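Local atomic coordinates of spondin-1 (Homo sapiens, PDB entry 2ZOT), a protein that is a secreted extracellular-matrix glycoprotein whose reeler domain, a disulfide-bonded beta-sandwich, probably contributes to its part in cell adhesion. Residues Q25-E30 with K140-F145; G31-S36 with G149-K154. All blocks are in the same frame, centred on the assembly; numbering follows the deposited sequence.

Contact 1. Residues Q25-E30 with K140-F145; sequences QGTRRE and KRIIYF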
ATOM      1  N   GLN A  25     -16.166  -6.956   1.861  1.00 40.26           N
ATOM      2  CA  GLN A  25     -16.496  -7.397   0.517  1.00 39.19           C
ATOM      3  C   GLN A  25     -15.243  -7.950  -0.156  1.00 38.27           C
ATOM      4  O   GLN A  25     -15.139  -7.931  -1.381  1.00 38.44           O
ATOM      5  CB  GLN A  25     -17.006  -6.208  -0.309  1.00 39.46           C
ATOM      6  CG  GLN A  25     -17.539  -5.007   0.491  1.00 39.25           C
ATOM      7  CD  GLN A  25     -18.027  -3.879  -0.406  1.00 39.15           C
ATOM      8  OE1 GLN A  25     -19.016  -4.022  -1.121  1.00 38.83           O
ATOM      9  NE2 GLN A  25     -17.328  -2.751  -0.371  1.00 39.25           N
ATOM     10  N   GLY A  26     -14.288  -8.430   0.632  1.00 37.10           N
ATOM     11  CA  GLY A  26     -13.001  -8.846   0.082  1.00 35.75           C
ATOM     12  C   GLY A  26     -12.887 -10.307  -0.317  1.00 34.70           C
ATOM     13  O   GLY A  26     -13.483 -11.181   0.300  1.00 34.54           O
ATOM     14  N   THR A  27     -12.128 -10.556  -1.375  1.00 33.89           N
ATOM     15  CA  THR A  27     -11.636 -11.895  -1.694  1.00 33.22           C
ATOM     16  C   THR A  27     -10.148 -11.947  -1.379  1.00 32.37           C
ATOM     17  O   THR A  27      -9.354 -11.163  -1.900  1.00 32.17           O
ATOM     18  CB  THR A  27     -11.846 -12.251  -3.165  1.00 33.28           C
ATOM     19  OG1 THR A  27     -11.400 -11.155  -3.969  1.00 34.71           O
ATOM     20  CG2 THR A  27     -13.311 -12.498  -3.451  1.00 32.76           C
ATOM     21  N   ARG A  28      -9.778 -12.851  -0.490  1.00 31.73           N
ATOM     22  CA  ARG A  28      -8.391 -13.027  -0.115  1.00 31.27           C
ATOM     23  C   ARG A  28      -7.670 -13.683  -1.289  1.00 30.81           C
ATOM     24  O   ARG A  28      -8.153 -14.657  -1.852  1.00 31.03           O
ATOM     25  CB  ARG A  28      -8.329 -13.886   1.148  1.00 31.22           C
ATOM     26  CG  ARG A  28      -6.966 -14.426   1.521  1.00 31.54           C
ATOM     27  CD  ARG A  28      -7.038 -15.236   2.819  1.00 31.68           C
ATOM     28  NE  ARG A  28      -7.304 -14.385   3.976  1.00 32.80           N
ATOM     29  CZ  ARG A  28      -6.393 -13.627   4.584  1.00 33.34           C
ATOM     30  NH1 ARG A  28      -6.745 -12.885   5.624  1.00 34.15           N
ATOM     31  NH2 ARG A  28      -5.134 -13.604   4.159  1.00 33.41           N
ATOM     32  N   ARG A  29      -6.537 -13.127  -1.686  1.00 30.34           N
ATOM     33  CA  ARG A  29      -5.733 -13.738  -2.731  1.00 30.05           C
ATOM     34  C   ARG A  29      -4.253 -13.641  -2.363  1.00 30.04           C
ATOM     35  O   ARG A  29      -3.589 -12.633  -2.619  1.00 30.74           O
ATOM     36  CB  ARG A  29      -6.032 -13.111  -4.099  1.00 29.94           C
ATOM     37  CG  ARG A  29      -5.504 -13.915  -5.269  1.00 29.13           C
ATOM     38  CD  ARG A  29      -5.708 -13.199  -6.588  1.00 29.44           C
ATOM     39  NE  ARG A  29      -5.511 -14.116  -7.711  1.00 30.87           N
ATOM     40  CZ  ARG A  29      -5.358 -13.755  -8.983  1.00 30.88           C
ATOM     41  NH1 ARG A  29      -5.368 -12.478  -9.324  1.00 31.57           N
ATOM     42  NH2 ARG A  29      -5.182 -14.679  -9.918  1.00 31.14           N
ATOM     43  N   GLU A  30      -3.752 -14.691  -1.734  1.00 29.71           N
ATOM     44  CA  GLU A  30      -2.383 -14.726  -1.263  1.00 29.46           C
ATOM     45  C   GLU A  30      -1.464 -15.021  -2.439  1.00 29.48           C
ATOM     46  O   GLU A  30      -1.873 -15.655  -3.403  1.00 29.38           O
ATOM     47  CB  GLU A  30      -2.251 -15.811  -0.198  1.00 29.31           C
ATOM     48  CG  GLU A  30      -1.466 -15.407   1.033  1.00 29.69           C
ATOM     49  CD  GLU A  30      -2.208 -14.430   1.940  1.00 30.25           C
ATOM     50  OE1 GLU A  30      -3.444 -14.277   1.813  1.00 30.61           O
ATOM     51  OE2 GLU A  30      -1.545 -13.816   2.800  1.00 30.57           O
ATOM     52  N   LYS A 140     -12.759  -4.960 -11.274  1.00 39.88           N
ATOM     53  CA  LYS A 140     -14.139  -4.721 -11.689  1.00 39.72           C
ATOM     54  C   LYS A 140     -15.020  -4.621 -10.435  1.00 39.22           C
ATOM     55  O   LYS A 140     -15.089  -3.549  -9.838  1.00 39.48           O
ATOM     56  CB  LYS A 140     -14.612  -5.777 -12.707  1.00 39.90           C
ATOM     57  CG  LYS A 140     -16.003  -5.531 -13.321  1.00 40.77           C
ATOM     58  CD  LYS A 140     -16.114  -4.185 -14.039  1.00 41.12           C
ATOM     59  CE  LYS A 140     -17.566  -3.841 -14.338  1.00 41.67           C
ATOM     60  NZ  LYS A 140     -17.775  -2.366 -14.481  1.00 42.10           N
ATOM     61  N   ARG A 141     -15.656  -5.716 -10.016  1.00 38.44           N
ATOM     62  CA  ARG A 141     -16.453  -5.707  -8.787  1.00 37.91           C
ATOM     63  C   ARG A 141     -15.632  -6.160  -7.588  1.00 37.71           C
ATOM     64  O   ARG A 141     -15.828  -5.676  -6.475  1.00 38.06           O
ATOM     65  CB  ARG A 141     -17.686  -6.608  -8.904  1.00 37.70           C
ATOM     66  CG  ARG A 141     -18.687  -6.199  -9.957  1.00 37.22           C
ATOM     67  CD  ARG A 141     -20.018  -6.903  -9.731  1.00 36.19           C
ATOM     68  NE  ARG A 141     -20.890  -6.139  -8.837  1.00 34.89           N
ATOM     69  CZ  ARG A 141     -21.925  -6.641  -8.174  1.00 33.88           C
ATOM     70  NH1 ARG A 141     -22.650  -5.859  -7.386  1.00 33.52           N
ATOM     71  NH2 ARG A 141     -22.235  -7.923  -8.293  1.00 33.69           N
ATOM     72  N   ILE A 142     -14.714  -7.087  -7.826  1.00 37.25           N
ATOM     73  CA  ILE A 142     -14.035  -7.807  -6.759  1.00 37.07           C
ATOM     74  C   ILE A 142     -12.926  -6.991  -6.078  1.00 36.70           C
ATOM     75  O   ILE A 142     -12.120  -6.359  -6.757  1.00 36.79           O
ATOM     76  CB  ILE A 142     -13.438  -9.139  -7.310  1.00 37.49           C
ATOM     77  CG1 ILE A 142     -14.370  -9.804  -8.350  1.00 36.98           C
ATOM     78  CG2 ILE A 142     -13.073 -10.095  -6.171  1.00 38.04           C
ATOM     79  CD1 ILE A 142     -15.615 -10.453  -7.792  1.00 35.05           C
ATOM     80  N   ILE A 143     -12.891  -7.011  -4.742  1.00 36.30           N
ATOM     81  CA  ILE A 143     -11.760  -6.451  -3.981  1.00 36.17           C
ATOM     82  C   ILE A 143     -10.796  -7.559  -3.560  1.00 36.00           C
ATOM     83  O   ILE A 143     -11.175  -8.425  -2.773  1.00 36.09           O
ATOM     84  CB  ILE A 143     -12.201  -5.734  -2.674  1.00 36.22           C
ATOM     85  CG1 ILE A 143     -13.244  -4.644  -2.936  1.00 36.42           C
ATOM     86  CG2 ILE A 143     -10.988  -5.142  -1.957  1.00 35.92           C
ATOM     87  CD1 ILE A 143     -14.058  -4.270  -1.684  1.00 36.23           C
ATOM     88  N   TYR A 144      -9.562  -7.522  -4.060  1.00 35.67           N
ATOM     89  CA  TYR A 144      -8.533  -8.490  -3.652  1.00 35.29           C
ATOM     90  C   TYR A 144      -7.619  -7.928  -2.580  1.00 34.89           C
ATOM     91  O   TYR A 144      -7.307  -6.736  -2.586  1.00 35.33           O
ATOM     92  CB  TYR A 144      -7.664  -8.906  -4.831  1.00 35.57           C
ATOM     93  CG  TYR A 144      -8.403  -9.566  -5.960  1.00 36.15           C
ATOM     94  CD1 TYR A 144      -8.516  -8.933  -7.197  1.00 36.35           C
ATOM     95  CD2 TYR A 144      -8.976 -10.836  -5.803  1.00 36.89           C
ATOM     96  CE1 TYR A 144      -9.187  -9.534  -8.250  1.00 37.15           C
ATOM     97  CE2 TYR A 144      -9.660 -11.451  -6.847  1.00 36.70           C
ATOM     98  CZ  TYR A 144      -9.757 -10.792  -8.070  1.00 37.15           C
ATOM     99  OH  TYR A 144     -10.416 -11.382  -9.120  1.00 37.04           O
ATOM    100  N   PHE A 145      -7.172  -8.796  -1.679  1.00 34.12           N
ATOM    101  CA  PHE A 145      -6.260  -8.425  -0.592  1.00 33.27           C
ATOM    102  C   PHE A 145      -5.475  -9.660  -0.128  1.00 33.17           C
ATOM    103  O   PHE A 145      -5.790 -10.785  -0.533  1.00 33.17           O
ATOM    104  CB  PHE A 145      -7.032  -7.790   0.574  1.00 32.67           C
ATOM    105  CG  PHE A 145      -7.852  -8.769   1.375  1.00 32.19           C
ATOM    106  CD1 PHE A 145      -9.181  -9.018   1.046  1.00 31.93           C
ATOM    107  CD2 PHE A 145      -7.301  -9.432   2.469  1.00 31.16           C
ATOM    108  CE1 PHE A 145      -9.945  -9.921   1.790  1.00 31.12           C
ATOM    109  CE2 PHE A 145      -8.057 -10.331   3.213  1.00 31.08           C
ATOM    110  CZ  PHE A 145      -9.381 -10.573   2.874  1.00 31.11           C
TER
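Phe145 lays its ring beneath the backbone of Arg28, whose CA stands over one ring face, 4.0 Å from the centroid and 15° off the normal, in a CH-pi contact. CG of Phe145 lies between its own backbone N and carbonyl carbon (chi1 73°), which swings the ring across to the neighbouring strand. The ring's edge faces Gly26, with CE1 of Phe145 3.6 Å from C of Gly26; glycine suits this place because it has no side chain to meet that edge. Bent at its third torsion, Arg28 brings its guanidinium to the rim of the ring, where Phe145 CE2 meets one guanidinium face; the planes stand 75° apart, so this is no flat stack. Arg28 NH2 also makes a salt bridge to the syn side of Glu30 OE1 (3.0 Å) and pairs with Asp147. The backbones form a short parallel ladder at the border of a mixed sheet, strand 26-28 adding itself to strand 143-155, whose next neighbour, 131-138, is antiparallel. Thr27 N gives a nearly straight bond to Ile143 O (2.7 Å), Phe145 N returns a longer one to Thr27 O (3.2 Å), and Arg29 N closes on Phe145 O (2.7 Å). On the sheet face bearing Thr27 and Tyr144, Thr27 bends its OG1 back to Ile143 O (3.0 Å), reaching it from above the carbonyl plane, so that one oxygen takes two donors from a single residue. A beta-branched threonine can do this while its CG2 meets CG2 of Ile142, the methyl that also lies over one face of the Tyr144 ring. The extended Arg29 chain passes Tyr144 obliquely, its guanidinium too distant for more than weak cation-pi attraction; its NH1 makes a salt bridge with Glu34.

Contact 2. Residues G31-S36 with G149-K154; sequences GYTEFS and GSLTKK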
ATOM      1  N   GLY A  31      -0.225 -14.547  -2.364  1.00 29.69           N
ATOM      2  CA  GLY A  31       0.774 -14.864  -3.374  1.00 30.04           C
ATOM      3  C   GLY A  31       1.008 -13.794  -4.421  1.00 30.49           C
ATOM      4  O   GLY A  31       0.446 -12.703  -4.358  1.00 30.62           O
ATOM      5  N   TYR A  32       1.871 -14.104  -5.380  1.00 31.10           N
ATOM      6  CA  TYR A  32       2.202 -13.168  -6.435  1.00 31.57           C
ATOM      7  C   TYR A  32       1.081 -13.149  -7.456  1.00 31.60           C
ATOM      8  O   TYR A  32       0.672 -14.194  -7.967  1.00 31.65           O
ATOM      9  CB  TYR A  32       3.509 -13.556  -7.127  1.00 32.02           C
ATOM     10  CG  TYR A  32       4.693 -13.755  -6.216  1.00 32.57           C
ATOM     11  CD1 TYR A  32       5.420 -14.953  -6.255  1.00 33.55           C
ATOM     12  CD2 TYR A  32       5.108 -12.753  -5.333  1.00 31.99           C
ATOM     13  CE1 TYR A  32       6.527 -15.155  -5.435  1.00 33.34           C
ATOM     14  CE2 TYR A  32       6.215 -12.943  -4.502  1.00 32.42           C
ATOM     15  CZ  TYR A  32       6.915 -14.147  -4.563  1.00 33.54           C
ATOM     16  OH  TYR A  32       8.008 -14.362  -3.758  1.00 34.69           O
ATOM     17  N   THR A  33       0.596 -11.955  -7.754  1.00 31.70           N
ATOM     18  CA  THR A  33      -0.516 -11.788  -8.674  1.00 32.03           C
ATOM     19  C   THR A  33      -0.096 -10.880  -9.829  1.00 32.19           C
ATOM     20  O   THR A  33       1.083 -10.562  -9.951  1.00 32.39           O
ATOM     21  CB  THR A  33      -1.773 -11.280  -7.931  1.00 31.80           C
ATOM     22  OG1 THR A  33      -2.877 -11.296  -8.825  1.00 33.49           O
ATOM     23  CG2 THR A  33      -1.603  -9.875  -7.417  1.00 31.55           C
ATOM     24  N   GLU A  34      -1.031 -10.477 -10.685  1.00 32.35           N
ATOM     25  CA  GLU A  34      -0.688  -9.584 -11.788  1.00 32.87           C
ATOM     26  C   GLU A  34      -0.613  -8.128 -11.339  1.00 32.89           C
ATOM     27  O   GLU A  34      -0.388  -7.234 -12.151  1.00 33.03           O
ATOM     28  CB  GLU A  34      -1.667  -9.742 -12.954  1.00 33.20           C
ATOM     29  CG  GLU A  34      -3.046  -9.108 -12.735  1.00 35.21           C
ATOM     30  CD  GLU A  34      -4.014 -10.015 -11.995  1.00 37.77           C
ATOM     31  OE1 GLU A  34      -5.244  -9.794 -12.117  1.00 39.35           O
ATOM     32  OE2 GLU A  34      -3.553 -10.956 -11.309  1.00 38.25           O
ATOM     33  N   PHE A  35      -0.808  -7.910 -10.040  1.00 33.17           N
ATOM     34  CA  PHE A  35      -0.733  -6.594  -9.405  1.00 33.05           C
ATOM     35  C   PHE A  35       0.450  -6.557  -8.455  1.00 33.31           C
ATOM     36  O   PHE A  35       0.692  -7.528  -7.741  1.00 33.73           O
ATOM     37  CB  PHE A  35      -2.019  -6.318  -8.637  1.00 32.75           C
ATOM     38  CG  PHE A  35      -3.212  -6.152  -9.522  1.00 33.17           C
ATOM     39  CD1 PHE A  35      -4.198  -7.130  -9.568  1.00 33.20           C
ATOM     40  CD2 PHE A  35      -3.339  -5.028 -10.338  1.00 32.35           C
ATOM     41  CE1 PHE A  35      -5.305  -6.985 -10.396  1.00 32.59           C
ATOM     42  CE2 PHE A  35      -4.433  -4.879 -11.170  1.00 31.99           C
ATOM     43  CZ  PHE A  35      -5.421  -5.865 -11.197  1.00 32.77           C
ATOM     44  N   SER A  36       1.191  -5.450  -8.439  1.00 33.48           N
ATOM     45  CA  SER A  36       2.421  -5.390  -7.646  1.00 33.56           C
ATOM     46  C   SER A  36       2.642  -4.084  -6.897  1.00 33.73           C
ATOM     47  O   SER A  36       2.479  -2.988  -7.436  1.00 33.70           O
ATOM     48  CB  SER A  36       3.626  -5.705  -8.521  1.00 33.53           C
ATOM     49  OG  SER A  36       3.358  -6.856  -9.312  1.00 34.33           O
ATOM     50  N   GLY A 149       2.567 -11.752  -0.331  1.00 31.91           N
ATOM     51  CA  GLY A 149       2.547 -11.799  -1.799  1.00 31.81           C
ATOM     52  C   GLY A 149       2.891 -10.480  -2.460  1.00 31.88           C
ATOM     53  O   GLY A 149       3.403  -9.567  -1.800  1.00 31.90           O
ATOM     54  N   SER A 150       2.585 -10.363  -3.754  1.00 31.80           N
ATOM     55  CA  SER A 150       3.005  -9.193  -4.548  1.00 31.89           C
ATOM     56  C   SER A 150       2.350  -7.862  -4.166  1.00 32.25           C
ATOM     57  O   SER A 150       2.843  -6.804  -4.544  1.00 32.46           O
ATOM     58  CB  SER A 150       2.857  -9.451  -6.052  1.00 31.80           C
ATOM     59  OG  SER A 150       1.503  -9.648  -6.418  1.00 31.61           O
ATOM     60  N   LEU A 151       1.247  -7.916  -3.423  1.00 32.69           N
ATOM     61  CA  LEU A 151       0.618  -6.717  -2.867  1.00 32.93           C
ATOM     62  C   LEU A 151       1.143  -6.417  -1.452  1.00 33.18           C
ATOM     63  O   LEU A 151       0.538  -5.643  -0.701  1.00 32.83           O
ATOM     64  CB  LEU A 151      -0.899  -6.875  -2.835  1.00 33.01           C
ATOM     65  CG  LEU A 151      -1.644  -7.039  -4.162  1.00 33.94           C
ATOM     66  CD1 LEU A 151      -2.943  -7.796  -3.948  1.00 34.51           C
ATOM     67  CD2 LEU A 151      -1.910  -5.687  -4.796  1.00 34.40           C
ATOM     68  N   THR A 152       2.278  -7.025  -1.106  1.00 33.58           N
ATOM     69  CA  THR A 152       2.877  -6.874   0.217  1.00 34.09           C
ATOM     70  C   THR A 152       4.393  -6.664   0.135  1.00 34.36           C
ATOM     71  O   THR A 152       5.090  -7.428  -0.529  1.00 34.71           O
ATOM     72  CB  THR A 152       2.525  -8.093   1.097  1.00 34.05           C
ATOM     73  OG1 THR A 152       1.186  -7.946   1.584  1.00 34.04           O
ATOM     74  CG2 THR A 152       3.480  -8.242   2.272  1.00 34.16           C
ATOM     75  N   LYS A 153       4.895  -5.626   0.801  1.00 34.63           N
ATOM     76  CA  LYS A 153       6.341  -5.371   0.849  1.00 35.16           C
ATOM     77  C   LYS A 153       6.843  -5.126   2.279  1.00 35.58           C
ATOM     78  O   LYS A 153       6.468  -4.129   2.915  1.00 35.74           O
ATOM     79  CB  LYS A 153       6.719  -4.192  -0.062  1.00 35.10           C
ATOM     80  CG  LYS A 153       8.218  -3.943  -0.206  1.00 34.65           C
ATOM     81  CD  LYS A 153       8.847  -4.821  -1.289  1.00 35.01           C
ATOM     82  CE  LYS A 153      10.370  -4.658  -1.343  1.00 34.19           C
ATOM     83  NZ  LYS A 153      11.055  -5.418  -0.261  1.00 32.68           N
ATOM     84  N   LYS A 154       7.693  -6.035   2.767  1.00 35.94           N
ATOM     85  CA  LYS A 154       8.323  -5.901   4.085  1.00 36.34           C
ATOM     86  C   LYS A 154       9.693  -5.233   3.947  1.00 36.33           C
ATOM     87  O   LYS A 154      10.525  -5.685   3.154  1.00 36.53           O
ATOM     88  CB  LYS A 154       8.479  -7.264   4.775  1.00 36.53           C
ATOM     89  CG  LYS A 154       7.357  -8.285   4.502  1.00 37.01           C
ATOM     90  CD  LYS A 154       7.449  -9.501   5.442  1.00 36.99           C
ATOM     91  CE  LYS A 154       6.547 -10.669   5.003  1.00 37.63           C
ATOM     92  NZ  LYS A 154       5.149 -10.254   4.666  1.00 37.94           N
TER
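Ser150 pushes its hydroxyl into the bend of the 31-36 segment, where Thr33 and Phe35 both bind it. OG accepts from Thr33 N at 2.8 Å, nearly straight at 171°, and donates to Phe35 O at 2.6 Å, almost in line with that carbonyl. With OG set between its own backbone N and carbonyl carbon (chi1 64°), the hydroxyl points across the contact, while Ser150 N bonds to Gly31 O (3.2 Å) from above the carbonyl plane. With an alanine in place of Ser150, Thr33 N and Phe35 O would probably lose their shared partner, and the bend would be freer to shift. Gly149 opens a type I beta turn that ends at Thr152, closed by Thr152 N to Gly149 O; the turn interrupts the long strand 143-155 of the reeler beta-sandwich just where strand 35-39 of the other sheet begins. Gly149 takes a backbone shape (phi 135°) that suits glycine, and its CA lies close against Gly31 O. Leucine suits the position after Ser150, because Leu151 turns inward: its CD2 meets CB of Phe35 at 3.9 Å, and both side chains also touch Ile137 in the interior between the sheets.

In the fold
Contacts 1 and 2 lie along the same long strand, 143-155, with their centres about 13 Å apart, and their segments alternate in the chain. Strand 26-28 runs beside 143-155 at the border of the mixed sheet; the chain then turns through 29-34 and enters strand 35-39, an outermost strand of the antiparallel sheet. Contact 1 therefore belongs within one sheet, whereas contact 2 joins the two sheets of the sandwich. A salt bridge ties them directly: Arg29 NH1 lies 3.1 Å from Glu34 OE2, spanning the connecting bend. Contact 1 lies at the surface; contact 2 is partly buried, its centre about 10 Å from that of the chain against about 15 Å for contact 1.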